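Long-range contacts in A-type flavoprotein (Giardia intestinalis, PDB 2Q9U), which probably acts as an oxygen-scavenging oxidoreductase, passing electrons from a bound flavin mononucleotide to a diiron centre: residues F30-G38 and L195-I203; F313-M322 and S353-L364. All coordinates share one frame; numbering follows the deposited sequence.

Interaction 1 of 2, residues F30-G38 and L195-I203; sequences FHGYHTDEG and LFKEYTANI. With NO3 (nitrate ion), chain C.
Tyr33 reaches from the short hairpin onto the flank of helix 189-204, and its side chain carries most of the contact. With CG anti to the backbone N (chi1 -175°), the ring is sent toward the helix. CD2 and CE2 lie against Asn202, CE2 coming within 3.5 Å of Asn202 CB, and ring and amide planes stand 61° apart. On the far side of the ring, CE1 approaches Glu198 OE1. At the tip, OH is 2.6 Å from Glu198 OE1, a weak bond with the proton undecided, since a water that donates to Leu195 O is also beside the hydroxyl. A tyrosine suits the place: its ring packs while its end meets a buried carboxylate. Two further waters donate to Glu198, one to each oxygen. ND2 of Asn202 bonds to Glu198 O one turn back, which sets the turn of the amide, while OD1 bonds to Tyr332.

Within the turn, His31 CE1 lies 3.4 Å from Ile203 CD1, with the methyl at the ring edge, and NE2 donates to a nitrate. His31 touches an FMN and packs on Met266 of the second subunit, while Tyr199 touches the mu-oxo-diiron group, consistent with the flavin-diiron junction between subunits characteristic of flavodiiron proteins.

Interaction 2 of 2, residues F313-M322 and S353-L364; sequences FASPTLNNTM and SNRAVPDIVAEL. With FMN (flavin mononucleotide), chain F.
The chain leaves strand 310-314, makes a type I' turn from Leu318 to Thr321, and runs past the start of helix 356-367, where the CA atoms of Met322 and Ala356 come within 4.0 Å. Thr317 fastens the two segments: with OG1 anti to its carbonyl carbon (chi1 -66°), that oxygen receives the N-H groups of both Arg355 and Ala356, each at 3.0 Å and nearly straight, while CG2 turns to the flavin, 3.3 Å from FMN N3. A threonine can thus serve helix and cofactor with separate branches. Ala356 is small enough for its CB to sit 3.4 Å from Pro316 O.

This is the flavin-binding end of a flavodoxin-like fold, where loops following parallel strands grip the isoalloxazine: Asn320 N donates to FMN O4 and Ser353 N to FMN O2, and a water joins FMN N3 to Asn320 OD1 and Ser353 O.

Arg355 folds back at chi2 and chi3, laying one face of its guanidinium over Asn320 O, 3.5 Å above the plane. Thr321 OG1 donates to the anti lone pair of Asp359 OD2 at 2.8 Å. Deeper in, Met322, bent at chi3, brings CE to Ile360 CG1, and Ile360 CG2 meets Phe313 CB at 3.8 Å. One helical turn further on, Leu364 CD2 packs against Phe313 CD1, and Leu330 of helix 324-336 touches both residues.

In the fold
From the N terminus, the hairpin and loop of 30-38 come early, and interaction 1 closes a long loop when helix 189-204 returns to them; the 156 intervening residues include much of the beta-lactamase-like part. Only after that loop has closed does the chain enter the flavodoxin-like part, where interaction 2 closes a shorter one of 30 residues, holding helix 324-336 and strand 344-350. The two loops are therefore in series, neither enclosing nor crossing the other, and their centres lie 28 Å apart. Helix 189-204 nevertheless meets helix 324-336, and both contacts reach the second subunit, interaction 1 through its Met266 and Tyr267.

Interaction 1 of 2, residues F30-G38 and L195-I203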
loop_
_atom_site.group_PDB
_atom_site.type_symbol
_atom_site.label_atom_id
_atom_site.label_comp_id
_atom_site.label_asym_id
_atom_site.label_seq_id
_atom_site.Cartn_x
_atom_site.Cartn_y
_atom_site.Cartn_z
ATOM N N PHE A 30 -10.005 -9.638 1.080
ATOM C CA PHE A 30 -11.089 -10.473 1.569
ATOM C C PHE A 30 -10.587 -11.900 1.641
ATOM O O PHE A 30 -10.447 -12.577 0.617
ATOM C CB PHE A 30 -12.315 -10.353 0.647
ATOM C CG PHE A 30 -13.459 -11.264 1.025
ATOM C CD1 PHE A 30 -13.841 -11.416 2.363
ATOM C CD2 PHE A 30 -14.113 -11.997 0.056
ATOM C CE1 PHE A 30 -14.895 -12.284 2.728
ATOM C CE2 PHE A 30 -15.180 -12.851 0.386
ATOM C CZ PHE A 30 -15.569 -12.997 1.721
ATOM N N HIS A 31 -10.306 -12.335 2.875
ATOM C CA HIS A 31 -9.646 -13.618 3.137
ATOM C C HIS A 31 -8.389 -13.787 2.273
ATOM O O HIS A 31 -8.118 -14.848 1.735
ATOM C CB HIS A 31 -10.644 -14.808 3.061
ATOM C CG HIS A 31 -11.115 -15.169 1.681
ATOM N ND1 HIS A 31 -10.264 -15.620 0.687
ATOM C CD2 HIS A 31 -12.363 -15.210 1.153
ATOM C CE1 HIS A 31 -10.966 -15.895 -0.399
ATOM N NE2 HIS A 31 -12.242 -15.649 -0.146
ATOM N N GLY A 32 -7.634 -12.696 2.128
ATOM C CA GLY A 32 -6.449 -12.691 1.276
ATOM C C GLY A 32 -6.681 -12.502 -0.216
ATOM O O GLY A 32 -5.714 -12.410 -0.979
ATOM N N TYR A 33 -7.943 -12.442 -0.652
ATOM C CA TYR A 33 -8.265 -12.120 -2.065
ATOM C C TYR A 33 -8.174 -10.599 -2.263
ATOM O O TYR A 33 -8.782 -9.820 -1.518
ATOM C CB TYR A 33 -9.674 -12.632 -2.420
ATOM C CG TYR A 33 -10.155 -12.513 -3.873
ATOM C CD1 TYR A 33 -10.382 -11.269 -4.476
ATOM C CD2 TYR A 33 -10.454 -13.649 -4.611
ATOM C CE1 TYR A 33 -10.847 -11.166 -5.801
ATOM C CE2 TYR A 33 -10.921 -13.564 -5.924
ATOM C CZ TYR A 33 -11.111 -12.332 -6.507
ATOM O OH TYR A 33 -11.585 -12.268 -7.773
ATOM N N HIS A 34 -7.417 -10.163 -3.257
ATOM C CA HIS A 34 -7.327 -8.727 -3.505
ATOM C C HIS A 34 -8.563 -8.304 -4.273
ATOM O O HIS A 34 -8.619 -8.474 -5.495
ATOM C CB HIS A 34 -6.061 -8.393 -4.280
ATOM C CG HIS A 34 -4.850 -8.310 -3.414
ATOM N ND1 HIS A 34 -4.368 -9.388 -2.707
ATOM C CD2 HIS A 34 -4.019 -7.276 -3.145
ATOM C CE1 HIS A 34 -3.290 -9.022 -2.031
ATOM N NE2 HIS A 34 -3.063 -7.741 -2.274
ATOM N N THR A 35 -9.565 -7.790 -3.552
ATOM C CA THR A 35 -10.838 -7.451 -4.177
ATOM C C THR A 35 -10.729 -6.008 -4.664
ATOM O O THR A 35 -11.252 -5.113 -4.026
ATOM C CB THR A 35 -12.065 -7.618 -3.203
ATOM O OG1 THR A 35 -11.823 -6.909 -1.984
ATOM C CG2 THR A 35 -12.297 -9.080 -2.872
ATOM N N ASP A 36 -10.034 -5.792 -5.785
ATOM C CA ASP A 36 -9.722 -4.426 -6.244
ATOM C C ASP A 36 -10.982 -3.636 -6.561
ATOM O O ASP A 36 -10.984 -2.399 -6.477
ATOM C CB ASP A 36 -8.850 -4.454 -7.501
ATOM C CG ASP A 36 -7.434 -4.940 -7.225
ATOM O OD1 ASP A 36 -7.068 -5.161 -6.054
ATOM O OD2 ASP A 36 -6.678 -5.093 -8.202
ATOM N N GLU A 37 -12.035 -4.364 -6.930
ATOM C CA GLU A 37 -13.335 -3.754 -7.231
ATOM C C GLU A 37 -14.443 -3.968 -6.190
ATOM O O GLU A 37 -15.609 -3.818 -6.526
ATOM C CB GLU A 37 -13.790 -4.158 -8.634
ATOM C CG GLU A 37 -12.716 -3.777 -9.661
ATOM C CD GLU A 37 -13.187 -3.921 -11.072
ATOM O OE1 GLU A 37 -14.265 -3.393 -11.414
ATOM O OE2 GLU A 37 -12.456 -4.573 -11.831
ATOM N N GLY A 38 -14.067 -4.243 -4.941
ATOM C CA GLY A 38 -15.042 -4.440 -3.859
ATOM C C GLY A 38 -15.763 -5.772 -4.063
ATOM O O GLY A 38 -15.260 -6.649 -4.770
ATOM N N LEU A 195 -13.948 -10.760 -14.088
ATOM C CA LEU A 195 -14.002 -10.953 -12.630
ATOM C C LEU A 195 -14.574 -12.325 -12.269
ATOM O O LEU A 195 -14.201 -12.922 -11.238
ATOM C CB LEU A 195 -14.814 -9.817 -11.990
ATOM C CG LEU A 195 -14.142 -8.430 -12.092
ATOM C CD1 LEU A 195 -15.123 -7.369 -11.574
ATOM C CD2 LEU A 195 -12.799 -8.377 -11.312
ATOM N N PHE A 196 -15.474 -12.828 -13.130
ATOM C CA PHE A 196 -16.064 -14.168 -12.962
ATOM C C PHE A 196 -14.930 -15.205 -13.045
ATOM O O PHE A 196 -14.861 -16.144 -12.251
ATOM C CB PHE A 196 -17.117 -14.381 -14.059
ATOM C CG PHE A 196 -17.690 -15.790 -14.140
ATOM C CD1 PHE A 196 -17.032 -16.799 -14.848
ATOM C CD2 PHE A 196 -18.920 -16.083 -13.546
ATOM C CE1 PHE A 196 -17.596 -18.083 -14.955
ATOM C CE2 PHE A 196 -19.497 -17.360 -13.667
ATOM C CZ PHE A 196 -18.830 -18.350 -14.360
ATOM N N LYS A 197 -14.028 -15.009 -14.008
ATOM C CA LYS A 197 -12.817 -15.855 -14.137
ATOM C C LYS A 197 -11.852 -15.705 -12.968
ATOM O O LYS A 197 -11.263 -16.694 -12.491
ATOM C CB LYS A 197 -12.077 -15.568 -15.445
ATOM C CG LYS A 197 -12.787 -16.092 -16.680
ATOM C CD LYS A 197 -12.012 -15.667 -17.945
ATOM C CE LYS A 197 -12.775 -15.974 -19.213
ATOM N NZ LYS A 197 -12.093 -15.433 -20.451
ATOM N N GLU A 198 -11.686 -14.475 -12.479
ATOM C CA GLU A 198 -10.796 -14.286 -11.333
ATOM C C GLU A 198 -11.365 -15.044 -10.119
ATOM O O GLU A 198 -10.618 -15.656 -9.330
ATOM C CB GLU A 198 -10.613 -12.790 -11.019
ATOM C CG GLU A 198 -9.420 -12.508 -10.089
ATOM C CD GLU A 198 -9.301 -11.035 -9.763
ATOM O OE1 GLU A 198 -10.241 -10.499 -9.146
ATOM O OE2 GLU A 198 -8.282 -10.419 -10.132
ATOM N N TYR A 199 -12.684 -14.969 -9.951
ATOM C CA TYR A 199 -13.329 -15.676 -8.825
ATOM C C TYR A 199 -13.128 -17.195 -8.951
ATOM O O TYR A 199 -12.749 -17.885 -7.981
ATOM C CB TYR A 199 -14.817 -15.339 -8.773
ATOM C CG TYR A 199 -15.466 -15.839 -7.523
ATOM C CD1 TYR A 199 -15.926 -17.160 -7.430
ATOM C CD2 TYR A 199 -15.639 -14.984 -6.421
ATOM C CE1 TYR A 199 -16.546 -17.636 -6.259
ATOM C CE2 TYR A 199 -16.262 -15.439 -5.255
ATOM C CZ TYR A 199 -16.704 -16.770 -5.179
ATOM O OH TYR A 199 -17.307 -17.190 -4.009
ATOM N N THR A 200 -13.378 -17.715 -10.146
ATOM C CA THR A 200 -13.194 -19.150 -10.427
ATOM C C THR A 200 -11.770 -19.611 -10.097
ATOM O O THR A 200 -11.562 -20.604 -9.376
ATOM C CB THR A 200 -13.488 -19.471 -11.896
ATOM O OG1 THR A 200 -14.776 -18.958 -12.232
ATOM C CG2 THR A 200 -13.490 -20.987 -12.097
ATOM N N ALA A 201 -10.793 -18.875 -10.631
ATOM C CA ALA A 201 -9.380 -19.185 -10.432
ATOM C C ALA A 201 -8.995 -19.210 -8.949
ATOM O O ALA A 201 -8.277 -20.119 -8.508
ATOM C CB ALA A 201 -8.492 -18.122 -11.214
ATOM N N ASN A 202 -9.492 -18.233 -8.174
ATOM C CA ASN A 202 -9.041 -18.025 -6.783
ATOM C C ASN A 202 -9.797 -18.795 -5.727
ATOM O O ASN A 202 -9.249 -19.077 -4.674
ATOM C CB ASN A 202 -9.115 -16.547 -6.403
ATOM C CG ASN A 202 -7.948 -15.758 -6.958
ATOM O OD1 ASN A 202 -6.901 -15.656 -6.322
ATOM N ND2 ASN A 202 -8.126 -15.199 -8.150
ATOM N N ILE A 203 -11.062 -19.093 -5.992
ATOM C CA ILE A 203 -11.926 -19.721 -4.980
ATOM C C ILE A 203 -12.202 -21.176 -5.352
ATOM O O ILE A 203 -12.196 -22.067 -4.489
ATOM C CB ILE A 203 -13.239 -18.930 -4.774
ATOM C CG1 ILE A 203 -12.944 -17.425 -4.525
ATOM C CG2 ILE A 203 -14.123 -19.582 -3.660
ATOM C CD1 ILE A 203 -12.025 -17.163 -3.346
HETATM N N NO3 C . -15.947 -16.592 -1.080
HETATM O O1 NO3 C . -14.714 -16.015 -1.299
HETATM O O2 NO3 C . -17.066 -15.859 -1.381
HETATM O O3 NO3 C . -16.092 -17.884 -0.623
HETATM O O HOH W 1 -14.066 -11.751 -8.714
HETATM O O HOH W 2 -7.266 -8.912 -7.978
HETATM O O HOH W 3 -10.316 -7.724 -8.619
#

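Interaction 2 of 2, residues F313-M322 and S353-L364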
loop_
_atom_site.group_PDB
_atom_site.type_symbol
_atom_site.label_atom_id
_atom_site.label_comp_id
_atom_site.label_asym_id
_atom_site.label_seq_id
_atom_site.Cartn_x
_atom_site.Cartn_y
_atom_site.Cartn_z
ATOM N N PHE A 313 8.254 -19.577 -13.858
ATOM C CA PHE A 313 8.505 -18.956 -12.571
ATOM C C PHE A 313 9.993 -18.687 -12.405
ATOM O O PHE A 313 10.847 -19.536 -12.739
ATOM C CB PHE A 313 8.016 -19.837 -11.436
ATOM C CG PHE A 313 6.521 -19.750 -11.199
ATOM C CD1 PHE A 313 5.621 -20.335 -12.108
ATOM C CD2 PHE A 313 6.018 -19.088 -10.093
ATOM C CE1 PHE A 313 4.231 -20.266 -11.910
ATOM C CE2 PHE A 313 4.613 -19.038 -9.863
ATOM C CZ PHE A 313 3.727 -19.617 -10.788
ATOM N N ALA A 314 10.304 -17.523 -11.856
ATOM C CA ALA A 314 11.694 -17.097 -11.801
ATOM C C ALA A 314 11.975 -16.330 -10.528
ATOM O O ALA A 314 11.107 -15.638 -10.014
ATOM C CB ALA A 314 12.034 -16.257 -13.011
ATOM N N SER A 315 13.205 -16.466 -10.051
ATOM C CA SER A 315 13.678 -15.730 -8.880
ATOM C C SER A 315 15.203 -15.783 -8.840
ATOM O O SER A 315 15.781 -16.825 -9.163
ATOM C CB SER A 315 13.132 -16.385 -7.591
ATOM O OG SER A 315 13.717 -15.831 -6.431
ATOM N N PRO A 316 15.855 -14.683 -8.397
ATOM C CA PRO A 316 17.246 -14.859 -7.965
ATOM C C PRO A 316 17.338 -15.681 -6.698
ATOM O O PRO A 316 16.335 -15.867 -5.977
ATOM C CB PRO A 316 17.730 -13.409 -7.718
ATOM C CG PRO A 316 16.503 -12.639 -7.411
ATOM C CD PRO A 316 15.425 -13.278 -8.314
ATOM N N THR A 317 18.532 -16.213 -6.431
ATOM C CA THR A 317 18.783 -16.887 -5.169
ATOM C C THR A 317 18.908 -15.830 -4.067
ATOM O O THR A 317 19.713 -14.890 -4.157
ATOM C CB THR A 317 20.028 -17.812 -5.239
ATOM O OG1 THR A 317 19.766 -18.893 -6.154
ATOM C CG2 THR A 317 20.328 -18.424 -3.863
ATOM N N LEU A 318 18.063 -15.969 -3.051
ATOM C CA LEU A 318 18.138 -15.128 -1.871
ATOM C C LEU A 318 18.307 -16.053 -0.674
ATOM O O LEU A 318 17.413 -16.873 -0.398
ATOM C CB LEU A 318 16.856 -14.296 -1.733
ATOM C CG LEU A 318 16.740 -13.350 -0.514
ATOM C CD1 LEU A 318 17.889 -12.318 -0.461
ATOM C CD2 LEU A 318 15.367 -12.637 -0.521
ATOM N N ASN A 319 19.458 -15.943 -0.002
ATOM C CA ASN A 319 19.758 -16.723 1.207
ATOM C C ASN A 319 19.499 -18.201 0.982
ATOM O O ASN A 319 18.762 -18.829 1.750
ATOM C CB ASN A 319 18.946 -16.210 2.410
ATOM C CG ASN A 319 19.140 -14.708 2.648
ATOM O OD1 ASN A 319 20.237 -14.193 2.482
ATOM N ND2 ASN A 319 18.068 -14.016 3.008
ATOM N N ASN A 320 20.088 -18.729 -0.099
ATOM C CA ASN A 320 20.087 -20.164 -0.413
ATOM C C ASN A 320 18.742 -20.734 -0.831
ATOM O O ASN A 320 18.564 -21.951 -0.843
ATOM C CB ASN A 320 20.662 -20.981 0.751
ATOM C CG ASN A 320 22.094 -20.592 1.085
ATOM O OD1 ASN A 320 22.957 -20.588 0.208
ATOM N ND2 ASN A 320 22.345 -20.245 2.359
ATOM N N THR A 321 17.799 -19.869 -1.182
ATOM C CA THR A 321 16.520 -20.341 -1.698
ATOM C C THR A 321 15.901 -19.331 -2.665
ATOM O O THR A 321 16.588 -18.417 -3.120
ATOM C CB THR A 321 15.564 -20.773 -0.536
ATOM O OG1 THR A 321 14.386 -21.366 -1.086
ATOM C CG2 THR A 321 15.211 -19.595 0.405
ATOM N N MET A 322 14.629 -19.517 -3.011
ATOM C CA MET A 322 13.921 -18.547 -3.861
ATOM C C MET A 322 13.424 -17.383 -3.004
ATOM O O MET A 322 13.350 -17.492 -1.786
ATOM C CB MET A 322 12.724 -19.203 -4.572
ATOM C CG MET A 322 11.615 -19.617 -3.583
ATOM S SD MET A 322 10.206 -20.418 -4.373
ATOM C CE MET A 322 10.819 -22.121 -4.572
ATOM N N SER A 353 25.924 -19.563 -5.396
ATOM C CA SER A 353 25.381 -20.909 -5.315
ATOM C C SER A 353 23.943 -20.916 -5.826
ATOM O O SER A 353 23.083 -20.247 -5.277
ATOM C CB SER A 353 25.477 -21.460 -3.887
ATOM O OG SER A 353 24.837 -22.738 -3.768
ATOM N N ASN A 354 23.725 -21.639 -6.919
ATOM C CA ASN A 354 22.416 -21.718 -7.574
ATOM C C ASN A 354 21.406 -22.529 -6.760
ATOM O O ASN A 354 21.472 -23.761 -6.726
ATOM C CB ASN A 354 22.585 -22.286 -8.990
ATOM C CG ASN A 354 21.250 -22.552 -9.692
ATOM O OD1 ASN A 354 20.323 -21.740 -9.612
ATOM N ND2 ASN A 354 21.153 -23.696 -10.374
ATOM N N ARG A 355 20.483 -21.848 -6.089
ATOM C CA ARG A 355 19.500 -22.555 -5.243
ATOM C C ARG A 355 18.035 -22.284 -5.576
ATOM O O ARG A 355 17.193 -23.171 -5.419
ATOM C CB ARG A 355 19.747 -22.302 -3.740
ATOM C CG ARG A 355 21.141 -22.792 -3.245
ATOM C CD ARG A 355 21.237 -24.356 -3.199
ATOM N NE ARG A 355 20.322 -24.907 -2.204
ATOM C CZ ARG A 355 20.551 -24.975 -0.888
ATOM N NH1 ARG A 355 21.698 -24.551 -0.356
ATOM N NH2 ARG A 355 19.614 -25.478 -0.096
ATOM N N ALA A 356 17.737 -21.074 -6.037
ATOM C CA ALA A 356 16.338 -20.693 -6.300
ATOM C C ALA A 356 15.729 -21.549 -7.420
ATOM O O ALA A 356 14.632 -22.082 -7.275
ATOM C CB ALA A 356 16.245 -19.218 -6.641
ATOM N N VAL A 357 16.456 -21.693 -8.521
ATOM C CA VAL A 357 15.934 -22.411 -9.685
ATOM C C VAL A 357 15.672 -23.912 -9.397
ATOM O O VAL A 357 14.577 -24.388 -9.674
ATOM C CB VAL A 357 16.783 -22.165 -10.935
ATOM C CG1 VAL A 357 16.345 -23.085 -12.106
ATOM C CG2 VAL A 357 16.676 -20.673 -11.333
ATOM N N PRO A 358 16.662 -24.647 -8.821
ATOM C CA PRO A 358 16.356 -25.989 -8.316
ATOM C C PRO A 358 15.149 -26.069 -7.392
ATOM O O PRO A 358 14.356 -27.014 -7.527
ATOM C CB PRO A 358 17.657 -26.375 -7.558
ATOM C CG PRO A 358 18.715 -25.674 -8.378
ATOM C CD PRO A 358 18.094 -24.325 -8.633
ATOM N N ASP A 359 15.013 -25.114 -6.457
ATOM C CA ASP A 359 13.872 -25.096 -5.542
ATOM C C ASP A 359 12.566 -24.814 -6.298
ATOM O O ASP A 359 11.556 -25.440 -6.013
ATOM C CB ASP A 359 14.026 -24.059 -4.421
ATOM C CG ASP A 359 15.022 -24.490 -3.348
ATOM O OD1 ASP A 359 15.511 -25.641 -3.392
ATOM O OD2 ASP A 359 15.303 -23.668 -2.457
ATOM N N ILE A 360 12.600 -23.908 -7.273
ATOM C CA ILE A 360 11.402 -23.642 -8.085
ATOM C C ILE A 360 11.010 -24.882 -8.918
ATOM O O ILE A 360 9.846 -25.280 -8.955
ATOM C CB ILE A 360 11.604 -22.448 -9.002
ATOM C CG1 ILE A 360 11.687 -21.153 -8.176
ATOM C CG2 ILE A 360 10.455 -22.375 -9.986
ATOM C CD1 ILE A 360 12.177 -19.934 -9.018
ATOM N N VAL A 361 11.992 -25.495 -9.562
ATOM C CA VAL A 361 11.760 -26.723 -10.351
ATOM C C VAL A 361 11.114 -27.824 -9.490
ATOM O O VAL A 361 10.126 -28.443 -9.904
ATOM C CB VAL A 361 13.072 -27.240 -11.028
ATOM C CG1 VAL A 361 12.976 -28.757 -11.420
ATOM C CG2 VAL A 361 13.473 -26.358 -12.276
ATOM N N ALA A 362 11.658 -28.061 -8.300
ATOM C CA ALA A 362 11.131 -29.105 -7.419
ATOM C C ALA A 362 9.686 -28.791 -7.029
ATOM O O ALA A 362 8.809 -29.681 -7.028
ATOM C CB ALA A 362 12.010 -29.261 -6.179
ATOM N N GLU A 363 9.422 -27.508 -6.727
ATOM C CA GLU A 363 8.082 -27.123 -6.338
ATOM C C GLU A 363 7.117 -27.246 -7.517
ATOM O O GLU A 363 6.000 -27.748 -7.356
ATOM C CB GLU A 363 8.085 -25.712 -5.709
ATOM C CG GLU A 363 6.697 -25.161 -5.379
ATOM C CD GLU A 363 5.902 -25.950 -4.356
ATOM O OE1 GLU A 363 6.480 -26.697 -3.540
ATOM O OE2 GLU A 363 4.656 -25.780 -4.355
ATOM N N LEU A 364 7.534 -26.809 -8.700
ATOM C CA LEU A 364 6.685 -26.947 -9.909
ATOM C C LEU A 364 6.361 -28.415 -10.233
ATOM O O LEU A 364 5.225 -28.764 -10.574
ATOM C CB LEU A 364 7.363 -26.316 -11.120
ATOM C CG LEU A 364 7.442 -24.794 -11.135
ATOM C CD1 LEU A 364 8.360 -24.417 -12.294
ATOM C CD2 LEU A 364 6.060 -24.196 -11.375
HETATM N N1 FMN F . 23.370 -15.486 -4.335
HETATM C C2 FMN F . 23.536 -16.806 -4.036
HETATM O O2 FMN F . 24.037 -17.567 -4.880
HETATM N N3 FMN F . 23.177 -17.279 -2.788
HETATM C C4 FMN F . 22.608 -16.447 -1.837
HETATM O O4 FMN F . 22.187 -16.962 -0.803
HETATM C C4A FMN F . 22.422 -15.086 -2.143
HETATM N N5 FMN F . 21.889 -14.188 -1.224
HETATM C C5A FMN F . 21.744 -12.852 -1.583
HETATM C C6 FMN F . 21.207 -11.936 -0.671
HETATM C C7 FMN F . 21.046 -10.583 -1.015
HETATM C C7M FMN F . 20.657 -9.614 0.070
HETATM C C8 FMN F . 21.431 -10.132 -2.277
HETATM C C8M FMN F . 21.175 -8.714 -2.726
HETATM C C9 FMN F . 21.970 -11.040 -3.187
HETATM C C9A FMN F . 22.130 -12.397 -2.852
HETATM N N10 FMN F . 22.659 -13.303 -3.769
HETATM C C10 FMN F . 22.826 -14.623 -3.408
HETATM C "C1'" FMN F . 23.091 -12.879 -5.141
HETATM C "C2'" FMN F . 21.909 -12.669 -6.085
HETATM O "O2'" FMN F . 21.236 -13.889 -6.392
HETATM C "C3'" FMN F . 22.482 -11.936 -7.300
HETATM O "O3'" FMN F . 22.720 -10.594 -6.902
HETATM C "C4'" FMN F . 21.584 -11.920 -8.518
HETATM O "O4'" FMN F . 22.320 -11.444 -9.637
HETATM C "C5'" FMN F . 20.376 -11.012 -8.322
HETATM O "O5'" FMN F . 19.471 -11.210 -9.394
HETATM P P FMN F . 18.528 -10.003 -9.828
HETATM O O1P FMN F . 17.440 -10.621 -10.687
HETATM O O2P FMN F . 17.974 -9.391 -8.573
HETATM O O3P FMN F . 19.295 -8.951 -10.611
HETATM O O HOH W 4 19.122 -19.718 -8.856
HETATM O O HOH W 5 23.187 -19.966 -2.356
HETATM O O HOH W 6 16.822 -23.991 -0.531
HETATM O O HOH W 7 23.928 -23.261 -1.155
#